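Local coordinates for leucine aminopeptidase 1 (Caenorhabditis elegans, PDB 2HC9), which removes N-terminal amino acids, preferably leucine, from peptides as a two-zinc M17 aminopeptidase and probably serves as a digestive enzyme, at residues E192-G197 with I204-G209; E211-G216 with I220-K225; D317-I320 with K326-E329; V328-T333 with G337-A342. The protein carries 1 engineered substitution. All coordinates share one frame; numbering follows the deposited sequence.

Contact 1. Residues E192-G197 with I204-G209; sequences EAVKVG and ITVIRG
An alpha-beta unit of the M17 catalytic domain is joined here: helix 186-199 turns back into strand 203-208, which pairs antiparallel with strand 232-238 in the mixed central sheet, and Val194 and Gly197 of the helix meet Ile204 and Val206 of the strand. The short axes of 192-197 and 204-208 run nearly antiparallel, 162° apart, and approach to 9.5 Å, so the helix lies along the strand. No hydrogen bond crosses between the segments; the joint is apolar. Val194 holds CG1 anti to its own backbone N (chi1 172°), which leaves CG2 beside that N as the branch that touches the strand. This one methyl serves two partners, reaching Val206 CG2 at 4.0 Å and Ile204 CG2 at 4.2 Å, and in both pairs the side chains cross at about a right angle. Val206 and Ile204 are two apart on the strand and point the same way, toward the helix. Around them, Val206 also packs on Val190 and Val234, and Ile204 on Leu236, continuing the apolar layer along the helix and onto the next strand. The backbones come nearest at Gly197, in the last turns of the helix, whose CA lies 6.2 Å from Ile204 CA. There the glycine presents bare backbone: a beta carbon would collide with the isoleucine, whose CD1 sits 3.7 Å from Gly197 C.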
loop_
_atom_site.group_PDB
_atom_site.type_symbol
_atom_site.label_atom_id
_atom_site.label_comp_id
_atom_site.label_asym_id
_atom_site.label_seq_id
_atom_site.Cartn_x
_atom_site.Cartn_y
_atom_site.Cartn_z
ATOM N N GLU A 192 40.370 -8.121 0.678
ATOM C CA GLU A 192 40.662 -6.748 1.083
ATOM C C GLU A 192 41.123 -6.667 2.540
ATOM O O GLU A 192 42.062 -5.954 2.849
ATOM C CB GLU A 192 39.456 -5.816 0.831
ATOM C CG GLU A 192 39.083 -5.661 -0.664
ATOM C CD GLU A 192 39.810 -4.541 -1.389
ATOM O OE1 GLU A 192 40.717 -3.921 -0.807
ATOM O OE2 GLU A 192 39.463 -4.273 -2.564
ATOM N N ALA A 193 40.457 -7.395 3.437
ATOM C CA ALA A 193 40.821 -7.363 4.853
ATOM C C ALA A 193 42.189 -8.021 5.040
ATOM O O ALA A 193 43.056 -7.542 5.813
ATOM C CB ALA A 193 39.760 -8.129 5.674
ATOM N N VAL A 194 42.389 -9.123 4.333
ATOM C CA VAL A 194 43.675 -9.841 4.423
ATOM C C VAL A 194 44.862 -8.983 3.920
ATOM O O VAL A 194 45.956 -9.019 4.500
ATOM C CB VAL A 194 43.618 -11.229 3.750
ATOM C CG1 VAL A 194 45.043 -11.884 3.680
ATOM C CG2 VAL A 194 42.668 -12.137 4.528
ATOM N N LYS A 195 44.632 -8.185 2.881
ATOM C CA LYS A 195 45.652 -7.233 2.421
ATOM C C LYS A 195 46.073 -6.259 3.518
ATOM O O LYS A 195 47.257 -6.035 3.725
ATOM C CB LYS A 195 45.143 -6.449 1.208
ATOM C CG LYS A 195 45.208 -7.239 -0.067
ATOM C CD LYS A 195 44.760 -6.381 -1.272
ATOM C CE LYS A 195 45.883 -5.447 -1.704
ATOM N NZ LYS A 195 45.481 -4.559 -2.836
ATOM N N VAL A 196 45.096 -5.683 4.217
ATOM C CA VAL A 196 45.378 -4.801 5.350
ATOM C C VAL A 196 46.062 -5.599 6.485
ATOM O O VAL A 196 47.023 -5.117 7.101
ATOM C CB VAL A 196 44.075 -4.107 5.875
ATOM C CG1 VAL A 196 44.335 -3.392 7.222
ATOM C CG2 VAL A 196 43.507 -3.147 4.816
ATOM N N GLY A 197 45.574 -6.816 6.734
ATOM C CA GLY A 197 46.213 -7.738 7.693
ATOM C C GLY A 197 47.707 -7.913 7.409
ATOM O O GLY A 197 48.534 -7.855 8.332
ATOM N N ILE A 204 46.459 -13.054 11.452
ATOM C CA ILE A 204 45.229 -13.092 10.646
ATOM C C ILE A 204 44.510 -14.428 10.832
ATOM O O ILE A 204 45.121 -15.486 10.675
ATOM C CB ILE A 204 45.541 -12.903 9.147
ATOM C CG1 ILE A 204 46.304 -11.581 8.905
ATOM C CG2 ILE A 204 44.258 -12.963 8.281
ATOM C CD1 ILE A 204 46.958 -11.545 7.510
ATOM N N THR A 205 43.228 -14.377 11.194
ATOM C CA THR A 205 42.403 -15.595 11.257
ATOM C C THR A 205 41.238 -15.450 10.278
ATOM O O THR A 205 40.602 -14.417 10.254
ATOM C CB THR A 205 41.856 -15.785 12.657
ATOM O OG1 THR A 205 42.940 -15.728 13.588
ATOM C CG2 THR A 205 41.092 -17.142 12.802
ATOM N N VAL A 206 41.010 -16.465 9.450
ATOM C CA VAL A 206 39.888 -16.480 8.509
ATOM C C VAL A 206 39.156 -17.782 8.731
ATOM O O VAL A 206 39.741 -18.862 8.614
ATOM C CB VAL A 206 40.360 -16.365 7.028
ATOM C CG1 VAL A 206 39.170 -16.514 6.044
ATOM C CG2 VAL A 206 41.065 -15.032 6.799
ATOM N N ILE A 207 37.874 -17.684 9.075
ATOM C CA ILE A 207 37.029 -18.865 9.264
ATOM C C ILE A 207 35.895 -18.726 8.257
ATOM O O ILE A 207 35.213 -17.703 8.224
ATOM C CB ILE A 207 36.464 -18.932 10.710
ATOM C CG1 ILE A 207 37.597 -18.861 11.759
ATOM C CG2 ILE A 207 35.621 -20.199 10.908
ATOM C CD1 ILE A 207 37.096 -18.738 13.193
ATOM N N ARG A 208 35.720 -19.719 7.404
ATOM C CA ARG A 208 34.983 -19.491 6.163
ATOM C C ARG A 208 34.035 -20.658 5.868
ATOM O O ARG A 208 34.400 -21.792 6.117
ATOM C CB ARG A 208 36.022 -19.352 5.056
ATOM C CG ARG A 208 35.484 -18.899 3.791
ATOM C CD ARG A 208 36.590 -18.327 2.935
ATOM N NE ARG A 208 36.043 -18.143 1.603
ATOM C CZ ARG A 208 36.109 -19.057 0.647
ATOM N NH1 ARG A 208 36.746 -20.204 0.878
ATOM N NH2 ARG A 208 35.568 -18.815 -0.540
ATOM N N GLY A 209 32.829 -20.381 5.347
ATOM C CA GLY A 209 31.954 -21.440 4.817
ATOM C C GLY A 209 31.566 -22.430 5.901
ATOM O O GLY A 209 31.178 -22.023 7.024
#

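Contact 2. Residues E211-G216 with I220-K225; sequences ELLKAG and IYHVGK
Leu213 sits over one face of the Tyr221 ring, the main apolar pairing between the short helices 210-215 and 218-224, whose segment axes cross at -140° and 9.1 Å. The interaction is CH-pi: Leu213 CB stands 3.7 Å from the centroid of the Tyr221 ring, 7° off its normal, while Leu213 CD1 lies near Tyr221 CD1, and Leu213 CD2 near Tyr221 CE1 and CZ. With CG anti to the backbone N, the Tyr221 ring comes under Leu213, whose CD1 also meets His222 NE2 at 3.9 Å; Lys225 CB covers the opposite ring face, offset toward the rim. Aliphatic contacts add Leu212 CD1 to Ile220 CG2, 3.7 Å apart at about a right angle, and Leu212 CB to Tyr221 CB. Among polar bonds, Lys225 NZ meets His222 ND1 at 2.9 Å, tilted 20° from the imidazole plane, whereas Tyr221 OH reaches across to Glu210 at the start of the other helix. An alanine in place of Tyr221 would probably leave Leu213 without the aromatic face it rests on and Glu210 without its hydroxyl partner. Gly216, with positive phi, ends the first helix in a Schellman motif. The pair packs inward through Leu212 and Ile220 on Phe233 of strand 232-238, and Ile220 also meets Val305 of strand 297-307 and Ile340 of helix 337-350.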
loop_
_atom_site.group_PDB
_atom_site.type_symbol
_atom_site.label_atom_id
_atom_site.label_comp_id
_atom_site.label_asym_id
_atom_site.label_seq_id
_atom_site.Cartn_x
_atom_site.Cartn_y
_atom_site.Cartn_z
ATOM N N GLU A 211 33.350 -24.160 7.822
ATOM C CA GLU A 211 34.145 -24.033 9.053
ATOM C C GLU A 211 33.416 -23.186 10.078
ATOM O O GLU A 211 33.543 -23.424 11.262
ATOM C CB GLU A 211 35.537 -23.411 8.799
ATOM C CG GLU A 211 36.361 -24.068 7.695
ATOM C CD GLU A 211 37.360 -23.100 7.022
ATOM O OE1 GLU A 211 37.651 -21.976 7.547
ATOM O OE2 GLU A 211 37.839 -23.463 5.924
ATOM N N LEU A 212 32.638 -22.205 9.620
ATOM C CA LEU A 212 31.822 -21.388 10.543
ATOM C C LEU A 212 30.742 -22.208 11.255
ATOM O O LEU A 212 30.559 -22.085 12.482
ATOM C CB LEU A 212 31.175 -20.198 9.823
ATOM C CG LEU A 212 32.086 -19.069 9.351
ATOM C CD1 LEU A 212 31.314 -18.184 8.375
ATOM C CD2 LEU A 212 32.563 -18.226 10.517
ATOM N N LEU A 213 30.021 -23.013 10.476
ATOM C CA LEU A 213 29.016 -23.923 11.012
ATOM C C LEU A 213 29.636 -24.841 12.055
ATOM O O LEU A 213 29.108 -24.962 13.172
ATOM C CB LEU A 213 28.392 -24.768 9.890
ATOM C CG LEU A 213 27.328 -25.796 10.344
ATOM C CD1 LEU A 213 26.169 -25.120 11.050
ATOM C CD2 LEU A 213 26.816 -26.575 9.137
ATOM N N LYS A 214 30.736 -25.508 11.681
ATOM C CA LYS A 214 31.410 -26.446 12.597
ATOM C C LYS A 214 31.907 -25.781 13.857
ATOM O O LYS A 214 31.878 -26.400 14.914
ATOM C CB LYS A 214 32.545 -27.193 11.915
ATOM C CG LYS A 214 32.072 -28.020 10.737
ATOM C CD LYS A 214 33.200 -28.920 10.224
ATOM C CE LYS A 214 32.772 -29.710 9.002
ATOM N NZ LYS A 214 32.688 -28.829 7.813
ATOM N N ALA A 215 32.363 -24.529 13.753
ATOM C CA ALA A 215 32.901 -23.788 14.906
ATOM C C ALA A 215 31.827 -23.126 15.783
ATOM O O ALA A 215 32.146 -22.527 16.828
ATOM C CB ALA A 215 33.932 -22.720 14.446
ATOM N N GLY A 216 30.573 -23.205 15.349
ATOM C CA GLY A 216 29.450 -22.747 16.147
ATOM C C GLY A 216 29.024 -21.315 15.865
ATOM O O GLY A 216 28.260 -20.759 16.637
ATOM N N ILE A 220 26.642 -15.953 11.858
ATOM C CA ILE A 220 27.383 -15.628 10.626
ATOM C C ILE A 220 27.063 -16.670 9.544
ATOM O O ILE A 220 26.773 -16.311 8.406
ATOM C CB ILE A 220 28.899 -15.565 10.875
ATOM C CG1 ILE A 220 29.161 -14.605 12.052
ATOM C CG2 ILE A 220 29.628 -15.097 9.601
ATOM C CD1 ILE A 220 30.682 -14.260 12.239
ATOM N N TYR A 221 27.091 -17.949 9.915
ATOM C CA TYR A 221 26.868 -19.018 8.944
ATOM C C TYR A 221 25.455 -18.981 8.371
ATOM O O TYR A 221 25.269 -19.022 7.152
ATOM C CB TYR A 221 27.114 -20.404 9.554
ATOM C CG TYR A 221 26.872 -21.496 8.539
ATOM C CD1 TYR A 221 25.643 -22.186 8.493
ATOM C CD2 TYR A 221 27.846 -21.818 7.589
ATOM C CE1 TYR A 221 25.419 -23.208 7.550
ATOM C CE2 TYR A 221 27.625 -22.822 6.651
ATOM C CZ TYR A 221 26.405 -23.504 6.631
ATOM O OH TYR A 221 26.177 -24.494 5.692
ATOM N N HIS A 222 24.454 -18.970 9.252
ATOM C CA HIS A 222 23.094 -19.107 8.745
ATOM C C HIS A 222 22.623 -17.903 7.933
ATOM O O HIS A 222 21.912 -18.056 6.945
ATOM C CB HIS A 222 22.123 -19.565 9.853
ATOM C CG HIS A 222 22.396 -20.977 10.292
ATOM N ND1 HIS A 222 22.159 -22.069 9.480
ATOM C CD2 HIS A 222 22.944 -21.465 11.432
ATOM C CE1 HIS A 222 22.525 -23.174 10.116
ATOM N NE2 HIS A 222 23.019 -22.833 11.299
ATOM N N VAL A 223 23.076 -16.709 8.305
ATOM C CA VAL A 223 22.787 -15.530 7.485
ATOM C C VAL A 223 23.397 -15.662 6.088
ATOM O O VAL A 223 22.730 -15.381 5.080
ATOM C CB VAL A 223 23.253 -14.211 8.185
ATOM C CG1 VAL A 223 23.233 -13.031 7.223
ATOM C CG2 VAL A 223 22.348 -13.930 9.418
ATOM N N GLY A 224 24.670 -16.053 6.033
ATOM C CA GLY A 224 25.420 -16.004 4.761
ATOM C C GLY A 224 25.345 -17.244 3.873
ATOM O O GLY A 224 25.914 -17.249 2.768
ATOM N N LYS A 225 24.681 -18.300 4.354
ATOM C CA LYS A 225 24.710 -19.627 3.678
ATOM C C LYS A 225 24.030 -19.616 2.303
ATOM O O LYS A 225 24.322 -20.469 1.469
ATOM C CB LYS A 225 24.069 -20.726 4.543
ATOM C CG LYS A 225 22.573 -20.499 4.896
ATOM C CD LYS A 225 22.051 -21.573 5.888
ATOM C CE LYS A 225 20.719 -21.132 6.505
ATOM N NZ LYS A 225 20.129 -22.206 7.348
#

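Contact 3. Residues D317-I320 with K326-E329; sequences DDII and KTVE
Ile320 and Val328 form the hydrogen-bonded pair of an antiparallel beta hairpin, strands 319-321 and 327-329. Ile320 N donates to Val328 O at 3.0 Å and Val328 N to Ile320 O at 2.9 Å, the latter nearly in line with the carbonyl bond. Beside them, Ile319 and Glu329 make the non-hydrogen-bonded pair, with CA atoms 4.3 Å apart. Ile319 has CG1 anti to the carbonyl carbon (chi1 -63°), 4.1 Å from Glu329 CB, which leaves CG2 anti to the backbone N, 3.9 Å from Thr327 CB. An alanine here would probably leave Thr327 CB and Glu329 CB without the branches that cover them, opening a gap on this side of the hairpin. Farther out, the extended Glu329 chain carries OE2 to two waters: one bridges to Asp317 O, the other to Asp317 OD1. The second subunit covers the side bearing Ile319 and Thr327, its Met136 O accepting from Thr327 OG1, and its Asn271 N donates to Asp317 OD1; within the chain Ser416 bonds Glu329 OE1, and Met421 and Asn423 bond the backbone of Glu329. Asp317 OD1 and Glu329 OE2 stand 4.5 Å apart, so two buried carboxylates share a water that donates to both, which would probably ease their repulsion without a direct bond.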
loop_
_atom_site.group_PDB
_atom_site.type_symbol
_atom_site.label_atom_id
_atom_site.label_comp_id
_atom_site.label_asym_id
_atom_site.label_seq_id
_atom_site.Cartn_x
_atom_site.Cartn_y
_atom_site.Cartn_z
ATOM N N ASP A 317 10.725 -17.856 11.459
ATOM C CA ASP A 317 10.347 -19.007 12.310
ATOM C C ASP A 317 11.559 -19.881 12.616
ATOM O O ASP A 317 11.561 -20.587 13.642
ATOM C CB ASP A 317 9.262 -19.920 11.717
ATOM C CG ASP A 317 7.894 -19.263 11.655
ATOM O OD1 ASP A 317 7.701 -18.146 12.190
ATOM O OD2 ASP A 317 7.011 -19.892 11.036
ATOM N N ASP A 318 12.569 -19.857 11.743
ATOM C CA ASP A 318 13.773 -20.682 11.970
ATOM C C ASP A 318 14.373 -20.346 13.336
ATOM O O ASP A 318 14.399 -19.184 13.734
ATOM C CB ASP A 318 14.853 -20.412 10.929
ATOM C CG ASP A 318 14.616 -21.127 9.602
ATOM O OD1 ASP A 318 13.608 -21.869 9.430
ATOM O OD2 ASP A 318 15.465 -20.919 8.712
ATOM N N ILE A 319 14.857 -21.358 14.051
ATOM C CA ILE A 319 15.574 -21.117 15.309
ATOM C C ILE A 319 16.999 -21.629 15.133
ATOM O O ILE A 319 17.203 -22.794 14.735
ATOM C CB ILE A 319 14.912 -21.850 16.518
ATOM C CG1 ILE A 319 13.486 -21.303 16.731
ATOM C CG2 ILE A 319 15.776 -21.607 17.819
ATOM C CD1 ILE A 319 12.660 -22.100 17.779
ATOM N N ILE A 320 17.969 -20.756 15.396
ATOM C CA ILE A 320 19.389 -21.123 15.287
ATOM C C ILE A 320 20.115 -20.970 16.637
ATOM O O ILE A 320 19.648 -20.244 17.526
ATOM C CB ILE A 320 20.089 -20.278 14.163
ATOM C CG1 ILE A 320 20.073 -18.770 14.515
ATOM C CG2 ILE A 320 19.442 -20.629 12.799
ATOM C CD1 ILE A 320 20.995 -17.939 13.611
ATOM N N LYS A 326 23.371 -19.431 22.990
ATOM C CA LYS A 326 21.950 -19.036 23.133
ATOM C C LYS A 326 21.172 -19.263 21.826
ATOM O O LYS A 326 21.758 -19.228 20.738
ATOM C CB LYS A 326 21.821 -17.567 23.557
ATOM C CG LYS A 326 22.240 -17.381 25.030
ATOM C CD LYS A 326 22.285 -15.918 25.417
ATOM C CE LYS A 326 22.696 -15.780 26.892
ATOM N NZ LYS A 326 21.782 -16.540 27.823
ATOM N N THR A 327 19.864 -19.490 21.931
ATOM C CA THR A 327 19.060 -19.688 20.714
ATOM C C THR A 327 18.334 -18.401 20.300
ATOM O O THR A 327 17.897 -17.619 21.145
ATOM C CB THR A 327 18.042 -20.830 20.865
ATOM O OG1 THR A 327 17.278 -20.626 22.078
ATOM C CG2 THR A 327 18.786 -22.221 20.936
ATOM N N VAL A 328 18.209 -18.184 18.992
ATOM C CA VAL A 328 17.507 -17.004 18.498
ATOM C C VAL A 328 16.445 -17.493 17.490
ATOM O O VAL A 328 16.753 -18.254 16.566
ATOM C CB VAL A 328 18.467 -15.950 17.849
ATOM C CG1 VAL A 328 17.622 -14.821 17.238
ATOM C CG2 VAL A 328 19.436 -15.369 18.919
ATOM N N GLU A 329 15.201 -17.049 17.695
ATOM C CA GLU A 329 14.127 -17.280 16.704
ATOM C C GLU A 329 14.194 -16.137 15.716
ATOM O O GLU A 329 13.995 -14.962 16.090
ATOM C CB GLU A 329 12.763 -17.276 17.397
ATOM C CG GLU A 329 11.618 -17.523 16.441
ATOM C CD GLU A 329 10.253 -17.537 17.137
ATOM O OE1 GLU A 329 10.150 -17.281 18.371
ATOM O OE2 GLU A 329 9.281 -17.804 16.415
HETATM O O HOH W 1 9.333 -20.340 15.294
HETATM O O HOH W 2 8.833 -16.315 13.938
#

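Contact 4. Residues V328-T333 with G337-A342; sequences VEINNT and GRLILA. With BCT (bicarbonate ion), chain D.
Leu339 turns CG to the side anti to its carbonyl carbon (chi1 -67°), sending its two methyls to different partners on 328-333, while Ile330, with CG1 likewise anti to the carbonyl carbon, extends CD1 to meet it. Leu339 CD1 lies 4.0 Å from Ile330 CD1, and Leu339 CD2 lies 3.8 Å from Val328 CG1; both pairs meet at a slant. No hydrogen bond links the two segments. Arg338, one residue earlier in the helix, has CG between backbone N and carbonyl carbon (chi1 65°) and a bend at chi3 that turns the guanidinium edge to the bicarbonate. In the M17 active site, strand 327-329 runs on through a loop carrying the zinc ligands Asp334 and Glu336 into the N-terminus of helix 337-350; Arg338 is a predicted active-site residue. Bicarbonate, probably from the crystallisation liquor, sits at this helix end. Gly337 N donates to its O1 at 2.8 Å, and a beta carbon on this glycine would strike that oxygen. O3 is gripped twice, by Arg338 N at 2.9 Å and by Arg338 NE at 2.8 Å. Arg338 NH2 reaches O2 at 3.1 Å, nearly straight at 171°, with O2 in the guanidinium plane. The remaining arm is fixed by Asn423, whose carbonyl O accepts from NH1, and Leu339 CD1 also packs on Val223 of helix 218-224.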
loop_
_atom_site.group_PDB
_atom_site.type_symbol
_atom_site.label_atom_id
_atom_site.label_comp_id
_atom_site.label_asym_id
_atom_site.label_seq_id
_atom_site.Cartn_x
_atom_site.Cartn_y
_atom_site.Cartn_z
ATOM N N VAL A 328 18.209 -18.184 18.992
ATOM C CA VAL A 328 17.507 -17.004 18.498
ATOM C C VAL A 328 16.445 -17.493 17.490
ATOM O O VAL A 328 16.753 -18.254 16.566
ATOM C CB VAL A 328 18.467 -15.950 17.849
ATOM C CG1 VAL A 328 17.622 -14.821 17.238
ATOM C CG2 VAL A 328 19.436 -15.369 18.919
ATOM N N GLU A 329 15.201 -17.049 17.695
ATOM C CA GLU A 329 14.127 -17.280 16.704
ATOM C C GLU A 329 14.194 -16.137 15.716
ATOM O O GLU A 329 13.995 -14.962 16.090
ATOM C CB GLU A 329 12.763 -17.276 17.397
ATOM C CG GLU A 329 11.618 -17.523 16.441
ATOM C CD GLU A 329 10.253 -17.537 17.137
ATOM O OE1 GLU A 329 10.150 -17.281 18.371
ATOM O OE2 GLU A 329 9.281 -17.804 16.415
ATOM N N ILE A 330 14.496 -16.472 14.468
ATOM C CA ILE A 330 14.578 -15.452 13.425
ATOM C C ILE A 330 13.163 -15.177 12.931
ATOM O O ILE A 330 12.577 -16.021 12.242
ATOM C CB ILE A 330 15.449 -15.930 12.250
ATOM C CG1 ILE A 330 16.841 -16.353 12.750
ATOM C CG2 ILE A 330 15.544 -14.817 11.153
ATOM C CD1 ILE A 330 17.747 -17.007 11.665
ATOM N N ASN A 331 12.605 -14.007 13.271
ATOM C CA ASN A 331 11.320 -13.613 12.680
ATOM C C ASN A 331 11.466 -12.543 11.607
ATOM O O ASN A 331 10.483 -12.094 11.030
ATOM C CB ASN A 331 10.306 -13.199 13.764
ATOM C CG ASN A 331 10.747 -11.977 14.557
ATOM O OD1 ASN A 331 11.945 -11.721 14.722
ATOM N ND2 ASN A 331 9.773 -11.215 15.059
ATOM N N ASN A 332 12.708 -12.123 11.367
ATOM C CA ASN A 332 12.991 -11.139 10.347
ATOM C C ASN A 332 14.357 -11.418 9.707
ATOM O O ASN A 332 15.402 -11.119 10.277
ATOM C CB ASN A 332 12.941 -9.720 10.942
ATOM C CG ASN A 332 13.083 -8.639 9.887
ATOM O OD1 ASN A 332 13.339 -8.918 8.711
ATOM N ND2 ASN A 332 12.930 -7.398 10.308
ATOM N N THR A 333 14.333 -11.993 8.517
ATOM C CA THR A 333 15.564 -12.343 7.800
ATOM C C THR A 333 16.359 -11.118 7.391
ATOM O O THR A 333 17.531 -11.248 7.087
ATOM C CB THR A 333 15.294 -13.186 6.526
ATOM O OG1 THR A 333 14.519 -12.410 5.593
ATOM C CG2 THR A 333 14.554 -14.492 6.897
ATOM N N GLY A 337 22.114 -8.266 10.249
ATOM C CA GLY A 337 23.341 -7.672 10.793
ATOM C C GLY A 337 23.513 -7.961 12.279
ATOM O O GLY A 337 24.600 -8.292 12.740
ATOM N N ARG A 338 22.424 -7.878 13.024
ATOM C CA ARG A 338 22.503 -8.068 14.460
ATOM C C ARG A 338 22.833 -9.530 14.817
ATOM O O ARG A 338 23.506 -9.783 15.821
ATOM C CB ARG A 338 21.210 -7.592 15.143
ATOM C CG ARG A 338 19.955 -8.430 14.754
ATOM C CD ARG A 338 18.656 -7.683 15.165
ATOM N NE ARG A 338 18.381 -6.584 14.234
ATOM C CZ ARG A 338 17.262 -5.857 14.264
ATOM N NH1 ARG A 338 16.310 -6.140 15.168
ATOM N NH2 ARG A 338 17.085 -4.881 13.375
ATOM N N LEU A 339 22.405 -10.476 13.977
ATOM C CA LEU A 339 22.732 -11.908 14.175
ATOM C C LEU A 339 24.240 -12.104 13.997
ATOM O O LEU A 339 24.902 -12.722 14.824
ATOM C CB LEU A 339 21.998 -12.783 13.143
ATOM C CG LEU A 339 20.448 -12.825 13.309
ATOM C CD1 LEU A 339 19.815 -13.628 12.177
ATOM C CD2 LEU A 339 20.060 -13.423 14.673
ATOM N N ILE A 340 24.785 -11.575 12.906
ATOM C CA ILE A 340 26.202 -11.820 12.656
ATOM C C ILE A 340 27.075 -11.115 13.697
ATOM O O ILE A 340 28.116 -11.658 14.113
ATOM C CB ILE A 340 26.621 -11.529 11.192
ATOM C CG1 ILE A 340 26.687 -10.013 10.909
ATOM C CG2 ILE A 340 25.652 -12.243 10.200
ATOM C CD1 ILE A 340 27.190 -9.648 9.468
ATOM N N LEU A 341 26.660 -9.909 14.110
ATOM C CA LEU A 341 27.391 -9.164 15.119
ATOM C C LEU A 341 27.297 -9.803 16.496
ATOM O O LEU A 341 28.226 -9.680 17.263
ATOM C CB LEU A 341 26.936 -7.702 15.193
ATOM C CG LEU A 341 27.265 -6.847 13.954
ATOM C CD1 LEU A 341 26.410 -5.587 13.968
ATOM C CD2 LEU A 341 28.772 -6.477 13.890
ATOM N N ALA A 342 26.179 -10.471 16.812
ATOM C CA ALA A 342 26.082 -11.208 18.085
ATOM C C ALA A 342 27.228 -12.242 18.187
ATOM O O ALA A 342 27.836 -12.434 19.259
ATOM C CB ALA A 342 24.702 -11.943 18.177
HETATM C C BCT D . 20.015 -5.638 11.072
HETATM O O1 BCT D . 20.678 -5.815 10.044
HETATM O O2 BCT D . 19.300 -4.628 11.229
HETATM O O3 BCT D . 20.039 -6.558 11.999
#

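How the contacts relate
Contacts 3 and 4 are buried and share Val328 and Glu329 of strand 327-329, one using the strand's backbone edge and the other its apolar side; contacts 1 and 2 are only partly buried. Contact 1 bears on the central sheet and contact 2 follows directly in the chain, with Ile207 O packed on Leu212 CD2. Helix 218-224 of contact 2 then leans on contact 4 through Val223 against Ile340 and Leu339, and on contact 3 through His222 against Ile320. Chemistry follows place: aliphatic packing in contact 1, aliphatic and CH-pi in contact 2, strand pairing and waters at the subunit interface in contact 3, and in contact 4 aliphatic packing on the helix whose N-terminus binds bicarbonate near the zincs.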